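Local coordinates for protein neurotoxin (Clostridium botulinum, PDB 3N7L) that probably binds gangliosides on nerve cells through its receptor-binding domain, the part of botulinum neurotoxin that recognises the neuronal surface, at residues Ile64-Asn67 and Ala68-Ser72; Tyr248-Val252 and Asn253-Arg257. All coordinates share one frame; numbering follows the deposited sequence.

Contact 1: Ile64-Asn67 and Ala68-Ser72; sequences IVYN and AMYES
Val65 O, in the last turn of the short helix 62-66, takes backbone N-H groups from both Met69 and Ala68. Met69 N lies 3.1 Å from Val65 O, an i to i+4 bond. Ala68 N, 3.2 Å from Val65 O, adds an i to i+3 bond, and the one carbonyl oxygen is thus shared between two consecutive N-H groups. Asn67 is the first residue to leave helical angles, and beyond it the chain folds over once more, with Glu71 N bonded to Ala68 O. A water spans the turn, donating to Tyr66 O at 2.8 Å and accepting from Tyr70 N. This is the C-terminal end of a short helix inside the N-terminal, concanavalin-like part of the receptor-binding domain, whose bulk is antiparallel sheet; the loop runs straight on into strand 72-82. Among the side chains, Val65 and Met69 make the closest apolar meeting. With CG1 of Val65 anti to the backbone N (chi1 176°), that branch touches Met69 CG, and the two carbons are 3.4 Å apart, tighter than usual van der Waals contact. The methionine chain bends at both chi2 and chi3, and its side chain also touches Phe177. One residue on, the Tyr70 ring brings CD2 to 3.4 Å from Tyr66 O, which sits at the ring's edge near its plane. Contact with the Tyr66 ring itself is looser, CD1 of Tyr66 to CE2 of Tyr70 being 4.5 Å. At the far end Tyr70 OH is hydrogen-bonded to Phe177 N, and the Tyr70 and Phe177 rings meet edge-to-face.

Contact 2: Tyr248-Val252 and Asn253-Arg257; sequences YMINV and NYMNR
Asn253 N donates to the side-chain oxygen OD1 of Asn251 at 3.0 Å, closing an Asx turn. The bond is fairly straight, with the donor tilted 20° from the carbonyl plane. Asn251 reaches forward because its CG is anti to the backbone N (chi1 -172°); its amide and that of Asn253 lie side by side, their planes 80° apart. Asn251 ND2 bonds to Ser414 O, and the Asn253 side chain is held through OD1 by Thr413 OG1. Tyr254 N then closes a type I beta turn onto Asn251 O at 2.9 Å, while the ring edge of Tyr254 faces Asn251 OD1 from CD1. A water joins Tyr254 O to Asn251 N. Met255 bends at chi2 and chi3, bringing SD to 3.8 Å from Ile250 CG2; the two side chains cross at about a right angle. Arg257 ends a second type I turn, its N bonded to Tyr254 O at 3.2 Å, and a second water bridges Arg257 O and Met249 O. The two turns, which share Tyr254, carry the chain from strand 246-251 into strand 257-262 in the C-terminal, trefoil-like part of the domain. Strand 246-251 pairs with strand 417-421, Ile250 bonding to Val418 through the backbone, and Tyr254 packs on Ile379 of strand 373-384 and Leu397 of strand 394-402.

How the contacts relate
From the N terminus, the chain first reaches contact 1, where helix 62-66 ends and a short local turn leads into strand 72-82 of the concanavalin-like part. That contact is complete long before contact 2 opens. Much further along, past helix 217-226, contact 2 lies in the trefoil-like part and turns the chain from strand 246-251 to strand 257-262. The two are therefore in series, neither nesting nor crossing. Their centres are 47 Å apart, on opposite sides of the chain's centre, and their nearest atoms remain about 36 Å from each other. Each joins consecutive elements of its own part, one a helix to a strand, the other a strand to a strand.

Contact 1: Ile64-Asn67 and Ala68-Ser72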
loop_
_atom_site.group_PDB
_atom_site.type_symbol
_atom_site.label_atom_id
_atom_site.label_comp_id
_atom_site.label_asym_id
_atom_site.label_seq_id
_atom_site.Cartn_x
_atom_site.Cartn_y
_atom_site.Cartn_z
ATOM N N ILE A 64 30.039 -6.792 -15.423
ATOM C CA ILE A 64 29.086 -7.315 -14.455
ATOM C C ILE A 64 27.789 -7.681 -15.179
ATOM O O ILE A 64 27.218 -8.744 -14.946
ATOM C CB ILE A 64 28.799 -6.278 -13.346
ATOM C CG1 ILE A 64 30.069 -6.037 -12.530
ATOM C CG2 ILE A 64 27.671 -6.762 -12.443
ATOM C CD1 ILE A 64 30.643 -7.297 -11.892
ATOM N N VAL A 65 27.338 -6.797 -16.063
ATOM C CA VAL A 65 26.124 -7.038 -16.837
ATOM C C VAL A 65 26.357 -8.231 -17.761
ATOM O O VAL A 65 25.541 -9.149 -17.837
ATOM C CB VAL A 65 25.759 -5.811 -17.711
ATOM C CG1 VAL A 65 24.556 -6.128 -18.589
ATOM C CG2 VAL A 65 25.464 -4.614 -16.831
ATOM N N TYR A 66 27.492 -8.203 -18.450
ATOM C CA TYR A 66 27.871 -9.247 -19.394
ATOM C C TYR A 66 27.846 -10.667 -18.829
ATOM O O TYR A 66 27.379 -11.591 -19.491
ATOM C CB TYR A 66 29.266 -8.954 -19.946
ATOM C CG TYR A 66 29.677 -9.857 -21.082
ATOM C CD1 TYR A 66 29.197 -9.646 -22.375
ATOM C CD2 TYR A 66 30.540 -10.932 -20.865
ATOM C CE1 TYR A 66 29.573 -10.480 -23.426
ATOM C CE2 TYR A 66 30.919 -11.775 -21.906
ATOM C CZ TYR A 66 30.433 -11.542 -23.184
ATOM O OH TYR A 66 30.813 -12.368 -24.220
ATOM N N ASN A 67 28.344 -10.847 -17.610
ATOM C CA ASN A 67 28.375 -12.180 -17.014
ATOM C C ASN A 67 27.198 -12.533 -16.116
ATOM O O ASN A 67 27.326 -13.392 -15.244
ATOM C CB ASN A 67 29.675 -12.381 -16.226
ATOM C CG ASN A 67 30.905 -12.354 -17.113
ATOM O OD1 ASN A 67 31.347 -11.292 -17.546
ATOM N ND2 ASN A 67 31.453 -13.529 -17.401
ATOM N N ALA A 68 26.050 -11.897 -16.329
ATOM C CA ALA A 68 24.888 -12.190 -15.495
ATOM C C ALA A 68 23.555 -12.185 -16.237
ATOM O O ALA A 68 22.815 -13.165 -16.201
ATOM C CB ALA A 68 24.830 -11.202 -14.336
ATOM N N MET A 69 23.267 -11.077 -16.906
ATOM C CA MET A 69 22.017 -10.884 -17.636
ATOM C C MET A 69 21.652 -11.927 -18.691
ATOM O O MET A 69 20.471 -12.137 -18.974
ATOM C CB MET A 69 22.031 -9.506 -18.295
ATOM C CG MET A 69 22.272 -8.364 -17.328
ATOM S SD MET A 69 20.932 -8.199 -16.146
ATOM C CE MET A 69 19.801 -7.180 -17.112
ATOM N N TYR A 70 22.653 -12.581 -19.272
ATOM C CA TYR A 70 22.394 -13.571 -20.316
ATOM C C TYR A 70 22.024 -14.957 -19.812
ATOM O O TYR A 70 21.718 -15.850 -20.601
ATOM C CB TYR A 70 23.598 -13.642 -21.258
ATOM C CG TYR A 70 23.796 -12.345 -22.004
ATOM C CD1 TYR A 70 23.068 -12.067 -23.165
ATOM C CD2 TYR A 70 24.650 -11.360 -21.510
ATOM C CE1 TYR A 70 23.185 -10.834 -23.815
ATOM C CE2 TYR A 70 24.770 -10.125 -22.150
ATOM C CZ TYR A 70 24.032 -9.871 -23.300
ATOM O OH TYR A 70 24.125 -8.645 -23.920
ATOM N N GLU A 71 22.042 -15.141 -18.500
ATOM C CA GLU A 71 21.673 -16.428 -17.933
ATOM C C GLU A 71 20.444 -16.271 -17.047
ATOM O O GLU A 71 19.323 -16.502 -17.492
ATOM C CB GLU A 71 22.837 -17.010 -17.135
ATOM C CG GLU A 71 24.062 -17.290 -17.982
ATOM C CD GLU A 71 25.133 -18.031 -17.217
ATOM O OE1 GLU A 71 25.622 -17.493 -16.200
ATOM O OE2 GLU A 71 25.484 -19.156 -17.634
ATOM N N SER A 72 20.663 -15.877 -15.797
ATOM C CA SER A 72 19.573 -15.679 -14.844
ATOM C C SER A 72 19.767 -14.382 -14.073
ATOM O O SER A 72 20.887 -14.035 -13.690
ATOM C CB SER A 72 19.499 -16.841 -13.841
ATOM O OG SER A 72 18.908 -17.995 -14.409
HETATM O O HOH W 1 25.507 -13.420 -18.481
#

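Contact 2: Tyr248-Val252 and Asn253-Arg257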
loop_
_atom_site.group_PDB
_atom_site.type_symbol
_atom_site.label_atom_id
_atom_site.label_comp_id
_atom_site.label_asym_id
_atom_site.label_seq_id
_atom_site.Cartn_x
_atom_site.Cartn_y
_atom_site.Cartn_z
ATOM N N TYR A 248 -9.639 8.680 6.886
ATOM C CA TYR A 248 -10.988 8.209 6.642
ATOM C C TYR A 248 -10.889 6.745 7.052
ATOM O O TYR A 248 -10.063 5.994 6.521
ATOM C CB TYR A 248 -11.369 8.330 5.164
ATOM C CG TYR A 248 -11.667 9.754 4.747
ATOM C CD1 TYR A 248 -10.737 10.502 4.031
ATOM C CD2 TYR A 248 -12.877 10.361 5.096
ATOM C CE1 TYR A 248 -11.002 11.826 3.666
ATOM C CE2 TYR A 248 -13.151 11.680 4.736
ATOM C CZ TYR A 248 -12.210 12.405 4.020
ATOM O OH TYR A 248 -12.486 13.695 3.644
ATOM N N MET A 249 -11.702 6.355 8.024
ATOM C CA MET A 249 -11.692 4.987 8.507
ATOM C C MET A 249 -12.707 4.193 7.710
ATOM O O MET A 249 -13.884 4.565 7.638
ATOM C CB MET A 249 -12.043 4.960 9.988
ATOM C CG MET A 249 -11.734 3.644 10.655
ATOM S SD MET A 249 -12.026 3.762 12.414
ATOM C CE MET A 249 -13.578 2.919 12.530
ATOM N N ILE A 250 -12.254 3.091 7.124
ATOM C CA ILE A 250 -13.124 2.275 6.288
ATOM C C ILE A 250 -12.924 0.788 6.539
ATOM O O ILE A 250 -11.809 0.345 6.820
ATOM C CB ILE A 250 -12.829 2.545 4.794
ATOM C CG1 ILE A 250 -12.772 4.058 4.540
ATOM C CG2 ILE A 250 -13.899 1.883 3.916
ATOM C CD1 ILE A 250 -12.343 4.423 3.127
ATOM N N ASN A 251 -14.009 0.028 6.433
ATOM C CA ASN A 251 -13.951 -1.416 6.618
ATOM C C ASN A 251 -13.713 -2.048 5.248
ATOM O O ASN A 251 -14.360 -1.683 4.260
ATOM C CB ASN A 251 -15.258 -1.933 7.225
ATOM C CG ASN A 251 -15.175 -3.402 7.609
ATOM O OD1 ASN A 251 -15.288 -4.286 6.761
ATOM N ND2 ASN A 251 -14.958 -3.667 8.898
ATOM N N VAL A 252 -12.785 -2.993 5.190
ATOM C CA VAL A 252 -12.455 -3.655 3.935
ATOM C C VAL A 252 -13.640 -4.261 3.179
ATOM O O VAL A 252 -13.604 -4.349 1.955
ATOM C CB VAL A 252 -11.364 -4.740 4.166
ATOM C CG1 VAL A 252 -11.285 -5.678 2.981
ATOM C CG2 VAL A 252 -10.004 -4.056 4.376
ATOM N N ASN A 253 -14.682 -4.666 3.896
ATOM C CA ASN A 253 -15.872 -5.253 3.273
ATOM C C ASN A 253 -16.861 -4.223 2.750
ATOM O O ASN A 253 -17.793 -4.564 2.019
ATOM C CB ASN A 253 -16.605 -6.152 4.266
ATOM C CG ASN A 253 -16.006 -7.530 4.352
ATOM O OD1 ASN A 253 -14.845 -7.739 4.003
ATOM N ND2 ASN A 253 -16.792 -8.483 4.828
ATOM N N TYR A 254 -16.665 -2.964 3.130
ATOM C CA TYR A 254 -17.562 -1.896 2.708
ATOM C C TYR A 254 -16.787 -0.668 2.257
ATOM O O TYR A 254 -16.918 0.406 2.847
ATOM C CB TYR A 254 -18.499 -1.514 3.858
ATOM C CG TYR A 254 -19.357 -2.662 4.356
ATOM C CD1 TYR A 254 -18.834 -3.636 5.211
ATOM C CD2 TYR A 254 -20.686 -2.785 3.953
ATOM C CE1 TYR A 254 -19.616 -4.703 5.651
ATOM C CE2 TYR A 254 -21.480 -3.853 4.384
ATOM C CZ TYR A 254 -20.938 -4.804 5.232
ATOM O OH TYR A 254 -21.722 -5.852 5.664
ATOM N N MET A 255 -15.983 -0.827 1.211
ATOM C CA MET A 255 -15.189 0.286 0.695
ATOM C C MET A 255 -16.065 1.402 0.116
ATOM O O MET A 255 -15.622 2.547 0.003
ATOM C CB MET A 255 -14.204 -0.210 -0.371
ATOM C CG MET A 255 -13.108 -1.136 0.160
ATOM S SD MET A 255 -12.148 -0.440 1.532
ATOM C CE MET A 255 -11.254 0.887 0.715
ATOM N N ASN A 256 -17.303 1.076 -0.245
ATOM C CA ASN A 256 -18.199 2.086 -0.794
ATOM C C ASN A 256 -19.062 2.734 0.277
ATOM O O ASN A 256 -20.161 3.215 -0.003
ATOM C CB ASN A 256 -19.077 1.485 -1.901
ATOM C CG ASN A 256 -18.366 1.452 -3.244
ATOM O OD1 ASN A 256 -18.503 0.499 -4.024
ATOM N ND2 ASN A 256 -17.603 2.500 -3.523
ATOM N N ARG A 257 -18.557 2.740 1.508
ATOM C CA ARG A 257 -19.262 3.356 2.629
ATOM C C ARG A 257 -18.360 4.377 3.303
ATOM O O ARG A 257 -17.147 4.200 3.364
ATOM C CB ARG A 257 -19.667 2.298 3.660
ATOM C CG ARG A 257 -20.691 1.304 3.156
ATOM C CD ARG A 257 -22.102 1.852 3.259
ATOM N NE ARG A 257 -23.003 1.061 2.434
ATOM C CZ ARG A 257 -24.300 0.890 2.660
ATOM N NH1 ARG A 257 -24.897 1.453 3.714
ATOM N NH2 ARG A 257 -25.004 0.150 1.812
HETATM O O HOH W 2 -16.239 3.904 6.068
HETATM O O HOH W 3 -16.485 1.051 5.752
#